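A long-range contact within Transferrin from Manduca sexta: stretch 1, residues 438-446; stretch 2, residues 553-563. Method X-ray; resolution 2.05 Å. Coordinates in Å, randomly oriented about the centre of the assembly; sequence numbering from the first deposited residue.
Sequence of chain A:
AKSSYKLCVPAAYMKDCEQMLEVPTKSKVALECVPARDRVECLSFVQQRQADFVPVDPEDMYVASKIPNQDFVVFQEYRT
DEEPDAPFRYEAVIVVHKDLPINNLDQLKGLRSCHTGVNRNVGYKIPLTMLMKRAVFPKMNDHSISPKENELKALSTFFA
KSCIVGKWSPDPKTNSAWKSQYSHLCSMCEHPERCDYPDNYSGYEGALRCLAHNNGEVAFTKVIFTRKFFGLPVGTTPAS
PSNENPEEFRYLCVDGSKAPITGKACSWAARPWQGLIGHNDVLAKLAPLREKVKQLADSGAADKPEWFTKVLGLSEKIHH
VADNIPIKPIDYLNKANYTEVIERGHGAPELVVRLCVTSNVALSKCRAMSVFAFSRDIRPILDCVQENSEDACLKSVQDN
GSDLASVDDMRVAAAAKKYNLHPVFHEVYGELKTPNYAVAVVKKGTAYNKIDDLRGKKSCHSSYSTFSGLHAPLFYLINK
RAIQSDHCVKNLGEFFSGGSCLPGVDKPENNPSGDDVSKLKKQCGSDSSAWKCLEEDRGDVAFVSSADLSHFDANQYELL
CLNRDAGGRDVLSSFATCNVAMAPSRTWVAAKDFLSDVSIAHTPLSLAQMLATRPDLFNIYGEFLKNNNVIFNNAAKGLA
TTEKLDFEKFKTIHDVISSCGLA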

# COMPACT_ATOMS: atom_id res chain seq x y z
N ALA A 438 13.86 -20.77 -4.28
CA ALA A 438 14.95 -21.61 -4.74
C ALA A 438 14.36 -22.78 -5.51
O ALA A 438 13.50 -23.51 -5.00
N VAL A 439 14.79 -22.97 -6.75
CA VAL A 439 14.23 -24.02 -7.58
C VAL A 439 15.35 -24.89 -8.11
O VAL A 439 16.54 -24.62 -7.89
N ALA A 440 14.94 -25.98 -8.76
CA ALA A 440 15.83 -26.98 -9.34
C ALA A 440 15.47 -27.08 -10.81
O ALA A 440 14.41 -27.61 -11.16
N VAL A 441 16.36 -26.58 -11.67
CA VAL A 441 16.12 -26.52 -13.11
C VAL A 441 16.74 -27.75 -13.75
O VAL A 441 17.91 -28.08 -13.47
N VAL A 442 15.96 -28.44 -14.59
CA VAL A 442 16.40 -29.61 -15.34
C VAL A 442 16.05 -29.41 -16.81
O VAL A 442 15.17 -28.62 -17.16
N LYS A 443 16.79 -30.10 -17.69
CA LYS A 443 16.41 -30.14 -19.10
C LYS A 443 15.14 -30.97 -19.27
O LYS A 443 14.89 -31.92 -18.53
N LYS A 444 14.33 -30.60 -20.25
CA LYS A 444 13.13 -31.38 -20.48
C LYS A 444 13.52 -32.80 -20.86
O LYS A 444 14.49 -33.01 -21.60
N GLY A 445 12.79 -33.77 -20.33
CA GLY A 445 12.97 -35.15 -20.73
C GLY A 445 14.11 -35.89 -20.06
O GLY A 445 14.27 -37.09 -20.33
N THR A 446 14.90 -35.25 -19.20
CA THR A 446 15.90 -36.02 -18.49
C THR A 446 15.22 -36.86 -17.41
O THR A 446 14.05 -36.67 -17.08
N ASP A 553 15.83 -21.26 -21.30
CA ASP A 553 14.83 -21.33 -22.37
C ASP A 553 13.62 -22.15 -21.94
O ASP A 553 13.73 -23.35 -21.65
N ALA A 554 12.45 -21.51 -21.90
CA ALA A 554 11.25 -22.17 -21.40
C ALA A 554 10.88 -23.43 -22.20
O ALA A 554 10.30 -24.37 -21.65
N ASN A 555 11.20 -23.45 -23.49
CA ASN A 555 10.90 -24.62 -24.31
C ASN A 555 11.83 -25.79 -24.04
O ASN A 555 11.47 -26.93 -24.36
N GLN A 556 13.01 -25.57 -23.46
CA GLN A 556 13.97 -26.65 -23.25
C GLN A 556 14.14 -27.08 -21.80
O GLN A 556 14.64 -28.18 -21.56
N TYR A 557 13.72 -26.26 -20.85
CA TYR A 557 14.00 -26.47 -19.44
C TYR A 557 12.71 -26.54 -18.63
O TYR A 557 11.68 -25.98 -19.02
N GLU A 558 12.79 -27.25 -17.51
CA GLU A 558 11.67 -27.47 -16.63
C GLU A 558 12.15 -27.31 -15.20
O GLU A 558 13.35 -27.29 -14.93
N LEU A 559 11.20 -27.24 -14.28
CA LEU A 559 11.50 -27.28 -12.85
C LEU A 559 11.25 -28.67 -12.32
O LEU A 559 10.28 -29.32 -12.70
N LEU A 560 12.17 -29.14 -11.48
CA LEU A 560 12.03 -30.39 -10.75
C LEU A 560 11.39 -30.07 -9.41
O LEU A 560 12.00 -29.39 -8.58
N CYS A 561 10.16 -30.57 -9.20
CA CYS A 561 9.34 -30.23 -8.04
C CYS A 561 9.74 -31.02 -6.80
O CYS A 561 8.99 -31.81 -6.23
N LEU A 562 10.97 -30.79 -6.36
CA LEU A 562 11.44 -31.49 -5.17
C LEU A 562 10.54 -31.22 -3.95
O LEU A 562 10.57 -32.00 -2.99
N ASN A 563 9.74 -30.15 -3.98
CA ASN A 563 8.83 -29.90 -2.86
C ASN A 563 7.63 -30.83 -2.85
O ASN A 563 7.04 -31.05 -1.79

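Two antiparallel strands, more than a hundred residues apart in sequence, pair here through four main-chain hydrogen bonds, and small and branched apolar side chains fill both faces of the ribbon. Val-442 and Glu-558 form the central pair, with Val-442 N to Glu-558 O at 2.9 Å and Glu-558 N to Val-442 O at 2.8 Å; Leu-560 N to Ala-440 O (2.7 Å) and Lys-444 N to Gln-556 O (2.8 Å) extend the ladder.

On the face of Val-441 and Leu-559, the leucine adopts the common m,t rotamer, which brings its CD2 within 3.7 Å of Val-439 CG2 and 3.9 Å of Val-441 CG2. Val-439 is m and Val-441 is t; the latter also sets CG1 4.0 Å from Tyr-557 CB. Beta-branched valine suits such extended backbone and offers methyls to its neighbours.

On the face of Val-442 and Glu-558, Val-442 (m) places CG2 4.2 Å from Leu-560 CB. Ala-440 is small enough for close approach: its CB lies 4.0 Å from Leu-560 CB and 3.9 Å from Leu-562 CD1. Leu-560 is t,p and Leu-562 m,t. Near this end, a water accepts from Ala-440 N (2.9 Å) and donates to Leu-560 O (2.7 Å), bridging the strands where direct pairing gives out.

At the other end of the pairing, longer side chains take over. The side chains of Lys-443 and Tyr-557 diverge, both with chi1 m, yet Lys-443 CG still meets Tyr-557 CE1 at 3.6 Å, an apolar contact between the aliphatic stem and the ring. Lys-444, m then extended, runs alongside stretch 2: its CG is 3.7 Å from Glu-558 CD and its CE 3.3 Å from Asn-555 O. Its flexible methylenes suit this exposed margin, while Glu-558 OE1 is hydrogen-bonded elsewhere in the structure.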

# COMPACT_ATOMS: atom_id res chain seq x y z
CB ALA A 438 15.79 -22.10 -3.57
CB VAL A 439 13.37 -23.48 -8.74
CG1 VAL A 439 12.37 -22.49 -8.20
CG2 VAL A 439 14.22 -22.86 -9.83
CB ALA A 440 15.67 -28.33 -8.66
CB VAL A 441 16.71 -25.22 -13.70
CG1 VAL A 441 16.39 -25.10 -15.17
CG2 VAL A 441 16.20 -24.00 -12.93
CB VAL A 442 15.77 -30.92 -14.82
CG1 VAL A 442 16.42 -31.33 -13.49
CG2 VAL A 442 14.23 -30.80 -14.66
CB LYS A 443 17.52 -30.73 -19.95
CG LYS A 443 18.75 -29.86 -20.05
CD LYS A 443 19.59 -30.19 -21.26
CE LYS A 443 20.79 -29.25 -21.33
NZ LYS A 443 21.76 -29.55 -22.40
CB LYS A 444 12.27 -30.75 -21.58
CG LYS A 444 11.48 -29.55 -21.10
CD LYS A 444 10.28 -29.28 -21.96
CE LYS A 444 9.75 -27.87 -21.70
NZ LYS A 444 8.47 -27.61 -22.40
CB THR A 446 16.99 -35.12 -17.89
OG1 THR A 446 16.43 -34.11 -17.05
CG2 THR A 446 17.80 -34.47 -19.01
CB ASP A 553 15.49 -21.91 -23.62
CG ASP A 553 14.58 -21.90 -24.83
OD1 ASP A 553 13.55 -22.60 -24.80
OD2 ASP A 553 14.89 -21.19 -25.81
CB ALA A 554 10.08 -21.18 -21.44
CB ASN A 555 10.95 -24.25 -25.80
CG ASN A 555 9.99 -23.14 -26.15
OD1 ASN A 555 8.90 -23.04 -25.58
ND2 ASN A 555 10.40 -22.28 -27.06
CB GLN A 556 15.35 -26.24 -23.80
CG GLN A 556 15.33 -25.74 -25.22
CD GLN A 556 16.65 -25.10 -25.63
OE1 GLN A 556 17.71 -25.57 -25.25
NE2 GLN A 556 16.58 -24.02 -26.40
CB TYR A 557 14.88 -25.38 -18.88
CG TYR A 557 16.23 -25.41 -19.51
CD1 TYR A 557 17.22 -26.23 -19.00
CD2 TYR A 557 16.52 -24.64 -20.62
CE1 TYR A 557 18.47 -26.28 -19.57
CE2 TYR A 557 17.78 -24.67 -21.20
CZ TYR A 557 18.76 -25.50 -20.67
OH TYR A 557 20.02 -25.56 -21.23
CB GLU A 558 11.09 -28.88 -16.79
CG GLU A 558 9.90 -29.01 -17.68
CD GLU A 558 9.65 -30.47 -18.00
OE1 GLU A 558 10.51 -31.29 -17.61
OE2 GLU A 558 8.62 -30.79 -18.63
CB LEU A 559 10.66 -26.26 -12.10
CG LEU A 559 10.86 -24.85 -12.66
CD1 LEU A 559 9.98 -23.84 -11.92
CD2 LEU A 559 12.36 -24.47 -12.61
CB LEU A 560 13.40 -31.03 -10.55
CG LEU A 560 13.49 -32.31 -9.71
CD1 LEU A 560 12.70 -33.39 -10.42
CD2 LEU A 560 14.94 -32.71 -9.50
CB CYS A 561 7.87 -30.47 -8.37
SG CYS A 561 7.39 -29.85 -9.96
CB LEU A 562 12.89 -31.09 -4.86
CG LEU A 562 13.92 -31.58 -5.90
CD1 LEU A 562 15.30 -30.91 -5.76
CD2 LEU A 562 14.05 -33.08 -5.78
CB ASN A 563 8.31 -28.48 -2.90
CG ASN A 563 7.54 -28.19 -4.16
OD1 ASN A 563 8.02 -28.48 -5.25
ND2 ASN A 563 6.33 -27.65 -4.03
O HOH W 1 12.16 -26.67 -8.78